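Local coordinates for uncharacterized protein (Legionella longbeachae NSW150, PDB 4JZA) that probably removes the 3-phosphate from phosphatidylinositol 3-phosphate, acting as a Legionella phosphoinositide phosphatase on lipids of the infected host, at residues P187-G191 / W192-L196; R642-K645 / D646-R649; P673-K676 / L677-R680. One frame throughout, in Å; residues are numbered along the deposited sequence.

Contact 1. Residues P187-G191 / W192-L196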
loop_
_atom_site.group_PDB
_atom_site.type_symbol
_atom_site.label_atom_id
_atom_site.label_comp_id
_atom_site.label_asym_id
_atom_site.label_seq_id
_atom_site.Cartn_x
_atom_site.Cartn_y
_atom_site.Cartn_z
ATOM N N PRO A 187 -12.079 -15.298 -11.939
ATOM C CA PRO A 187 -10.957 -15.974 -12.584
ATOM C C PRO A 187 -9.651 -15.208 -12.345
ATOM O O PRO A 187 -9.650 -13.986 -12.232
ATOM C CB PRO A 187 -11.333 -15.958 -14.053
ATOM C CG PRO A 187 -12.115 -14.726 -14.204
ATOM C CD PRO A 187 -12.900 -14.577 -12.922
ATOM N N LYS A 188 -8.572 -15.956 -12.221
ATOM C CA LYS A 188 -7.272 -15.415 -11.947
ATOM C C LYS A 188 -6.437 -15.366 -13.184
ATOM O O LYS A 188 -6.674 -16.076 -14.149
ATOM C CB LYS A 188 -6.569 -16.306 -10.959
ATOM C CG LYS A 188 -7.338 -16.519 -9.665
ATOM C CD LYS A 188 -7.742 -15.188 -9.042
ATOM C CE LYS A 188 -8.305 -15.420 -7.659
ATOM N NZ LYS A 188 -9.617 -16.122 -7.727
ATOM N N THR A 189 -5.424 -14.525 -13.168
ATOM C CA THR A 189 -4.663 -14.357 -14.383
ATOM C C THR A 189 -3.821 -15.606 -14.576
ATOM O O THR A 189 -3.182 -16.043 -13.648
ATOM C CB THR A 189 -3.833 -13.089 -14.361
ATOM O OG1 THR A 189 -4.721 -11.965 -14.158
ATOM C CG2 THR A 189 -3.086 -12.984 -15.696
ATOM N N PRO A 190 -3.880 -16.216 -15.764
ATOM C CA PRO A 190 -2.987 -17.338 -15.947
ATOM C C PRO A 190 -1.618 -16.842 -16.376
ATOM O O PRO A 190 -1.527 -15.862 -17.164
ATOM C CB PRO A 190 -3.647 -18.128 -17.085
ATOM C CG PRO A 190 -4.448 -17.131 -17.869
ATOM C CD PRO A 190 -4.638 -15.917 -16.991
ATOM N N GLY A 191 -0.581 -17.551 -15.907
ATOM C CA GLY A 191 0.841 -17.243 -16.201
ATOM C C GLY A 191 1.182 -16.886 -17.644
ATOM O O GLY A 191 1.979 -15.983 -17.897
ATOM N N TRP A 192 0.588 -17.601 -18.586
ATOM C CA TRP A 192 0.871 -17.363 -19.979
ATOM C C TRP A 192 0.511 -15.986 -20.415
ATOM O O TRP A 192 1.118 -15.452 -21.357
ATOM C CB TRP A 192 0.155 -18.382 -20.854
ATOM C CG TRP A 192 -1.342 -18.332 -20.913
ATOM C CD1 TRP A 192 -2.233 -19.137 -20.218
ATOM C CD2 TRP A 192 -2.135 -17.527 -21.816
ATOM N NE1 TRP A 192 -3.542 -18.840 -20.633
ATOM C CE2 TRP A 192 -3.500 -17.871 -21.608
ATOM C CE3 TRP A 192 -1.819 -16.552 -22.770
ATOM C CZ2 TRP A 192 -4.537 -17.245 -22.297
ATOM C CZ3 TRP A 192 -2.858 -15.909 -23.464
ATOM C CH2 TRP A 192 -4.196 -16.256 -23.221
ATOM N N LEU A 193 -0.486 -15.406 -19.744
ATOM C CA LEU A 193 -0.962 -14.051 -20.104
ATOM C C LEU A 193 -0.029 -13.012 -19.579
ATOM O O LEU A 193 0.257 -12.024 -20.255
ATOM C CB LEU A 193 -2.343 -13.817 -19.535
ATOM C CG LEU A 193 -3.113 -12.592 -20.018
ATOM C CD1 LEU A 193 -3.189 -12.430 -21.532
ATOM C CD2 LEU A 193 -4.493 -12.728 -19.435
ATOM N N ARG A 194 0.469 -13.270 -18.372
ATOM C CA ARG A 194 1.470 -12.423 -17.777
ATOM C C ARG A 194 2.733 -12.377 -18.583
ATOM O O ARG A 194 3.321 -11.325 -18.700
ATOM C CB ARG A 194 1.811 -12.902 -16.391
ATOM C CG ARG A 194 0.707 -12.652 -15.391
ATOM C CD ARG A 194 1.204 -12.915 -13.986
ATOM N NE ARG A 194 0.086 -13.048 -13.052
ATOM C CZ ARG A 194 -0.672 -12.029 -12.618
ATOM N NH1 ARG A 194 -0.465 -10.789 -13.044
ATOM N NH2 ARG A 194 -1.642 -12.253 -11.751
ATOM N N ASP A 195 3.142 -13.512 -19.148
ATOM C CA ASP A 195 4.385 -13.588 -19.925
ATOM C C ASP A 195 4.337 -12.907 -21.314
ATOM O O ASP A 195 5.362 -12.742 -21.924
ATOM C CB ASP A 195 4.826 -15.035 -20.043
ATOM C CG ASP A 195 5.153 -15.673 -18.670
ATOM O OD1 ASP A 195 5.260 -14.955 -17.640
ATOM O OD2 ASP A 195 5.306 -16.908 -18.631
ATOM N N LEU A 196 3.184 -12.450 -21.782
ATOM C CA LEU A 196 3.101 -11.867 -23.112
ATOM C C LEU A 196 3.780 -10.532 -23.258
ATOM O O LEU A 196 3.863 -9.771 -22.303
ATOM C CB LEU A 196 1.630 -11.700 -23.526
ATOM C CG LEU A 196 0.761 -12.969 -23.560
ATOM C CD1 LEU A 196 -0.623 -12.640 -24.089
ATOM C CD2 LEU A 196 1.400 -14.021 -24.444
#
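The first turn of the short helix 191-194 is set up by Pro190, the N-cap residue, whose carbonyl receives Leu193 and whose ring lies against Trp192. Leu193 N donates to Pro190 O at 2.8 Å, from above the carbonyl plane, and Arg194 N adds a weak bond to the same oxygen. Asp195 N then reaches Gly191 O at 3.0 Å. Proline suits the cap because its missing N-H is not needed there, and glycine brings no side chain to the turn that follows.

Pro190 and Trp192 lie side by side and point the same way. The indole is swung back by its first torsion, with CG between the backbone N and the carbonyl carbon (chi1 67°), so that Pro190 CG meets Trp192 NE1 at 3.4 Å and Pro190 CB meets Trp192 CD1 at 3.6 Å. Trp192 NE1 also makes a weak hydrogen bond to Thr299 OG1, and the indole packs edge-to-face with Phe204. Pro190 CD touches Leu193 CB at 4.0 Å.

Thr189 serves two neighbours. Its CB stands 3.5 Å from Arg194 NH2, over one face of the guanidinium and offset toward its rim, while its methyl CG2 comes within 4.0 Å of Leu193 CB. The polar ends are each satisfied by a carbonyl: Thr189 OG1 bonds to Trp311 O and Arg194 NH2 to Leu313 O, tying this turn to the chain around helix 308-311. The whole is a proline-capped helix N-terminus in the phosphoinositide phosphatase insertion domain.

Contact 2. Residues R642-K645 / D646-R649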
loop_
_atom_site.group_PDB
_atom_site.type_symbol
_atom_site.label_atom_id
_atom_site.label_comp_id
_atom_site.label_asym_id
_atom_site.label_seq_id
_atom_site.Cartn_x
_atom_site.Cartn_y
_atom_site.Cartn_z
ATOM N N ARG A 642 12.307 17.760 17.912
ATOM C CA ARG A 642 11.874 16.561 17.202
ATOM C C ARG A 642 10.458 16.588 16.623
ATOM O O ARG A 642 10.109 15.636 15.911
ATOM C CB ARG A 642 11.765 15.421 18.183
ATOM C CG ARG A 642 12.978 14.625 18.563
ATOM C CD ARG A 642 12.449 13.713 19.649
ATOM N NE ARG A 642 13.058 12.395 19.603
ATOM C CZ ARG A 642 12.749 11.436 18.737
ATOM N NH1 ARG A 642 11.840 11.626 17.809
ATOM N NH2 ARG A 642 13.370 10.282 18.801
ATOM N N SER A 643 9.613 17.574 16.959
ATOM C CA SER A 643 8.146 17.356 16.732
ATOM C C SER A 643 7.753 17.167 15.275
ATOM O O SER A 643 6.989 16.299 14.979
ATOM C CB SER A 643 7.271 18.377 17.417
ATOM O OG SER A 643 8.057 19.500 17.701
ATOM N N LEU A 644 8.368 17.897 14.372
ATOM C CA LEU A 644 8.129 17.703 12.941
ATOM C C LEU A 644 8.802 16.440 12.394
ATOM O O LEU A 644 8.341 15.892 11.414
ATOM C CB LEU A 644 8.527 18.962 12.125
ATOM C CG LEU A 644 7.845 20.214 12.741
ATOM C CD1 LEU A 644 8.394 21.517 12.194
ATOM C CD2 LEU A 644 6.326 20.163 12.635
ATOM N N LYS A 645 9.870 15.963 13.002
ATOM C CA LYS A 645 10.471 14.693 12.567
ATOM C C LYS A 645 9.640 13.474 13.032
ATOM O O LYS A 645 9.572 12.465 12.347
ATOM C CB LYS A 645 11.910 14.603 13.006
ATOM C CG LYS A 645 12.805 15.608 12.287
ATOM C CD LYS A 645 14.257 15.511 12.759
ATOM C CE LYS A 645 15.244 16.159 11.782
ATOM N NZ LYS A 645 15.286 17.631 12.005
ATOM N N ASP A 646 8.954 13.606 14.162
ATOM C CA ASP A 646 8.031 12.621 14.614
ATOM C C ASP A 646 6.856 12.561 13.678
ATOM O O ASP A 646 6.390 11.461 13.342
ATOM C CB ASP A 646 7.521 12.969 16.015
ATOM C CG ASP A 646 8.626 12.889 17.106
ATOM O OD1 ASP A 646 9.646 12.236 16.818
ATOM O OD2 ASP A 646 8.486 13.471 18.228
ATOM N N ASP A 647 6.347 13.721 13.248
ATOM C CA ASP A 647 5.289 13.721 12.247
ATOM C C ASP A 647 5.712 12.934 11.011
ATOM O O ASP A 647 4.934 12.155 10.494
ATOM C CB ASP A 647 4.851 15.150 11.879
ATOM C CG ASP A 647 4.031 15.813 13.009
ATOM O OD1 ASP A 647 3.733 15.039 13.926
ATOM O OD2 ASP A 647 3.735 17.050 13.021
ATOM N N ASP A 648 6.961 13.087 10.582
ATOM C CA ASP A 648 7.442 12.425 9.385
ATOM C C ASP A 648 7.628 10.935 9.623
ATOM O O ASP A 648 7.372 10.123 8.745
ATOM C CB ASP A 648 8.719 13.112 8.935
ATOM C CG ASP A 648 9.374 12.458 7.746
ATOM O OD1 ASP A 648 9.025 12.738 6.593
ATOM O OD2 ASP A 648 10.320 11.703 7.986
ATOM N N ARG A 649 8.030 10.573 10.827
ATOM C CA ARG A 649 8.149 9.177 11.225
ATOM C C ARG A 649 6.776 8.525 11.171
ATOM O O ARG A 649 6.617 7.389 10.648
ATOM C CB ARG A 649 8.749 9.103 12.660
ATOM C CG ARG A 649 9.066 7.737 13.318
ATOM C CD ARG A 649 10.035 6.904 12.518
ATOM N NE ARG A 649 9.312 6.150 11.511
ATOM C CZ ARG A 649 9.826 5.267 10.664
ATOM N NH1 ARG A 649 11.117 4.962 10.678
ATOM N NH2 ARG A 649 9.010 4.681 9.799
#
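Arg642 and Asp646, one helical turn apart, form the salt bridge that joins the two halves of this stretch at the start of helix 643-652. The bridge runs from Arg642 NH1 to Asp646 OD1, modelled at 2.5 Å, and the oxygen arrives at the edge of the guanidinium, near its plane. The two side chains cross at about a right angle, and their flat groups are inclined by 36°. Within this pair the match is a single-point one through NH1, for the guanidinium has a second partner, Asp96, through NH2. Asp646 points its carboxylate back along the helix, CG anti to its carbonyl carbon (chi1 -67°), which is what brings it to the arginine.

The backbone bonds form an unbroken i to i+4 series. It opens with Asp646 N donating to Arg642 O at 2.9 Å, so the salt-bridged pair is also joined through the main chain. Asp647, Asp648 and Arg649 continue the ladder onto the carbonyls of Ser643, Leu644 and Lys645, and the last rung, Arg649 N to Lys645 O, is again 2.9 Å.

Apolar packing is directed outside the stretch. Buried Leu644 packs on Ala631 and Ile634 of helix 628-637 and on Pro622, and leucine suits this place between helices 622-625 and 628-637.

The other charged side chains pair with residues outside the two segments: Lys645 NZ with Glu623, Asp647 with Arg603, Tyr600 and His606, Asp648 OD1 with Lys620 and Thr621 N, Arg649 with Asp653. The basic groups beside the three successive aspartates probably keep their carboxylates ionised. The chemistry thus implies a turn whose acids are each directed to a base, one from the residue leading into the helix, the others from the surrounding chain.

Contact 3. Residues P673-K676 / L677-R680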
loop_
_atom_site.group_PDB
_atom_site.type_symbol
_atom_site.label_atom_id
_atom_site.label_comp_id
_atom_site.label_asym_id
_atom_site.label_seq_id
_atom_site.Cartn_x
_atom_site.Cartn_y
_atom_site.Cartn_z
ATOM N N PRO A 673 15.933 -17.224 14.011
ATOM C CA PRO A 673 16.841 -18.179 13.297
ATOM C C PRO A 673 16.205 -19.328 12.434
ATOM O O PRO A 673 14.980 -19.494 12.437
ATOM C CB PRO A 673 17.672 -18.788 14.459
ATOM C CG PRO A 673 17.581 -17.820 15.599
ATOM C CD PRO A 673 16.237 -17.166 15.466
ATOM N N GLU A 674 17.046 -20.170 11.810
ATOM C CA GLU A 674 16.644 -21.070 10.673
ATOM C C GLU A 674 15.253 -21.718 10.781
ATOM O O GLU A 674 14.398 -21.441 9.932
ATOM C CB GLU A 674 17.701 -22.164 10.333
ATOM C CG GLU A 674 19.143 -21.656 10.304
ATOM C CD GLU A 674 20.097 -22.467 9.424
ATOM O OE1 GLU A 674 19.847 -22.667 8.227
ATOM O OE2 GLU A 674 21.156 -22.881 9.916
ATOM N N LYS A 675 15.000 -22.545 11.797
ATOM C CA LYS A 675 13.691 -23.153 11.891
ATOM C C LYS A 675 12.965 -22.835 13.178
ATOM O O LYS A 675 12.000 -23.475 13.525
ATOM C CB LYS A 675 13.870 -24.632 11.773
ATOM C CG LYS A 675 14.304 -25.076 10.396
ATOM C CD LYS A 675 13.138 -25.231 9.435
ATOM C CE LYS A 675 13.503 -26.261 8.355
ATOM N NZ LYS A 675 12.452 -26.472 7.309
ATOM N N LYS A 676 13.416 -21.835 13.895
ATOM C CA LYS A 676 13.003 -21.682 15.267
ATOM C C LYS A 676 11.514 -21.420 15.421
ATOM O O LYS A 676 10.917 -21.830 16.417
ATOM C CB LYS A 676 13.816 -20.567 15.913
ATOM C CG LYS A 676 13.343 -20.154 17.313
ATOM C CD LYS A 676 14.488 -19.645 18.193
ATOM C CE LYS A 676 14.081 -19.558 19.658
ATOM N NZ LYS A 676 15.196 -18.936 20.420
ATOM N N LEU A 677 10.935 -20.717 14.460
ATOM C CA LEU A 677 9.550 -20.266 14.528
ATOM C C LEU A 677 8.597 -21.431 14.274
ATOM O O LEU A 677 7.605 -21.620 15.006
ATOM C CB LEU A 677 9.291 -19.107 13.514
ATOM C CG LEU A 677 7.833 -18.620 13.350
ATOM C CD1 LEU A 677 7.259 -17.929 14.600
ATOM C CD2 LEU A 677 7.687 -17.735 12.133
ATOM N N LEU A 678 8.903 -22.190 13.221
ATOM C CA LEU A 678 8.188 -23.414 12.866
ATOM C C LEU A 678 8.130 -24.386 14.033
ATOM O O LEU A 678 7.094 -24.950 14.284
ATOM C CB LEU A 678 8.865 -24.090 11.683
ATOM C CG LEU A 678 8.238 -25.420 11.246
ATOM C CD1 LEU A 678 6.852 -25.272 10.711
ATOM C CD2 LEU A 678 9.059 -26.115 10.197
ATOM N N CYS A 679 9.250 -24.568 14.727
ATOM C CA CYS A 679 9.307 -25.400 15.897
ATOM C C CYS A 679 8.484 -24.810 17.046
ATOM O O CYS A 679 7.804 -25.534 17.744
ATOM C CB CYS A 679 10.739 -25.592 16.381
ATOM S SG CYS A 679 11.856 -26.451 15.227
ATOM N N ARG A 680 8.582 -23.513 17.269
ATOM C CA ARG A 680 7.846 -22.853 18.353
ATOM C C ARG A 680 6.349 -23.078 18.193
ATOM O O ARG A 680 5.667 -23.407 19.175
ATOM C CB ARG A 680 8.130 -21.367 18.364
ATOM C CG ARG A 680 7.130 -20.569 19.182
ATOM C CD ARG A 680 7.616 -19.177 19.456
ATOM N NE ARG A 680 8.691 -19.239 20.435
ATOM C CZ ARG A 680 9.764 -18.457 20.407
ATOM N NH1 ARG A 680 9.946 -17.579 19.416
ATOM N NH2 ARG A 680 10.686 -18.597 21.343
HETATM O O HOH W 1 12.290 -18.937 12.019
#
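Lys676 and Arg680 stand one turn apart on the start of helix 676-702, and their long side chains cross at a slant. Contact is made by carbon to nitrogen: Lys676 CE lies 3.9 Å from Arg680 NH2, approaching the guanidinium obliquely. Both chains leave with CG anti to the backbone N, but the lysine then runs out extended, whereas the arginine bends at chi3 (-72°), which turns its guanidinium back toward the lysine. The charged ends stay apart, with Lys676 NZ 4.6 Å from Arg680 NH2, and Glu754 of helix 748-761 lies against the lysine and forms a long, weak ion pair with Arg680 NH2.

Lys675, the N-cap residue, directs its chain elsewhere. Its CD comes to 4.2 Å from Leu678 CD2, a loose touch of the lysine's aliphatic chain on the leucine. Its CB is 4.4 Å from Cys679 SG, again a loose approach. Cys679 itself packs on Leu757 of helix 748-761. Leu677 turns away from the preceding segment, toward Glu111 and Leu115 of helix 95-116, where a leucine suits the buried side.

Beneath these side chains the first backbone bonds of the helix close: Cys679 N to Lys675 O at 3.2 Å and Arg680 N to Lys676 O at 3.0 Å. Ahead of them Pro673 O accepts Lys676 N, making a turn into the helix, and also a water at 2.8 Å, which in turn takes a weak bond from Leu677 N.

Lysine and arginine fit a helix entrance that is partly exposed, since their carbons can pack while their charges reach solvent or an acid. The chemistry implies two basic chains converging on one acid, Glu754, whose carboxylate would probably be favoured in its ionised form by their company.

All three contacts are local turns at helix starts, met in chain order and not touching one another. Contact 1 lies in the insertion domain, with its centre 43 Å from contact 2, on the opposite side of the chain's centre, and 35 Å from contact 3. Contacts 2 and 3 sit on successive helices, 643-652 and 676-702, yet their centres are 36 Å apart and their nearest atoms about 23 Å. Helix 95-116 connects them indirectly: contact 2 meets Asp96, Ile95 and His99 at its beginning, contact 3 Glu111 and Leu115 near its end. Contact 1 is joined instead to the chain around helix 308-311.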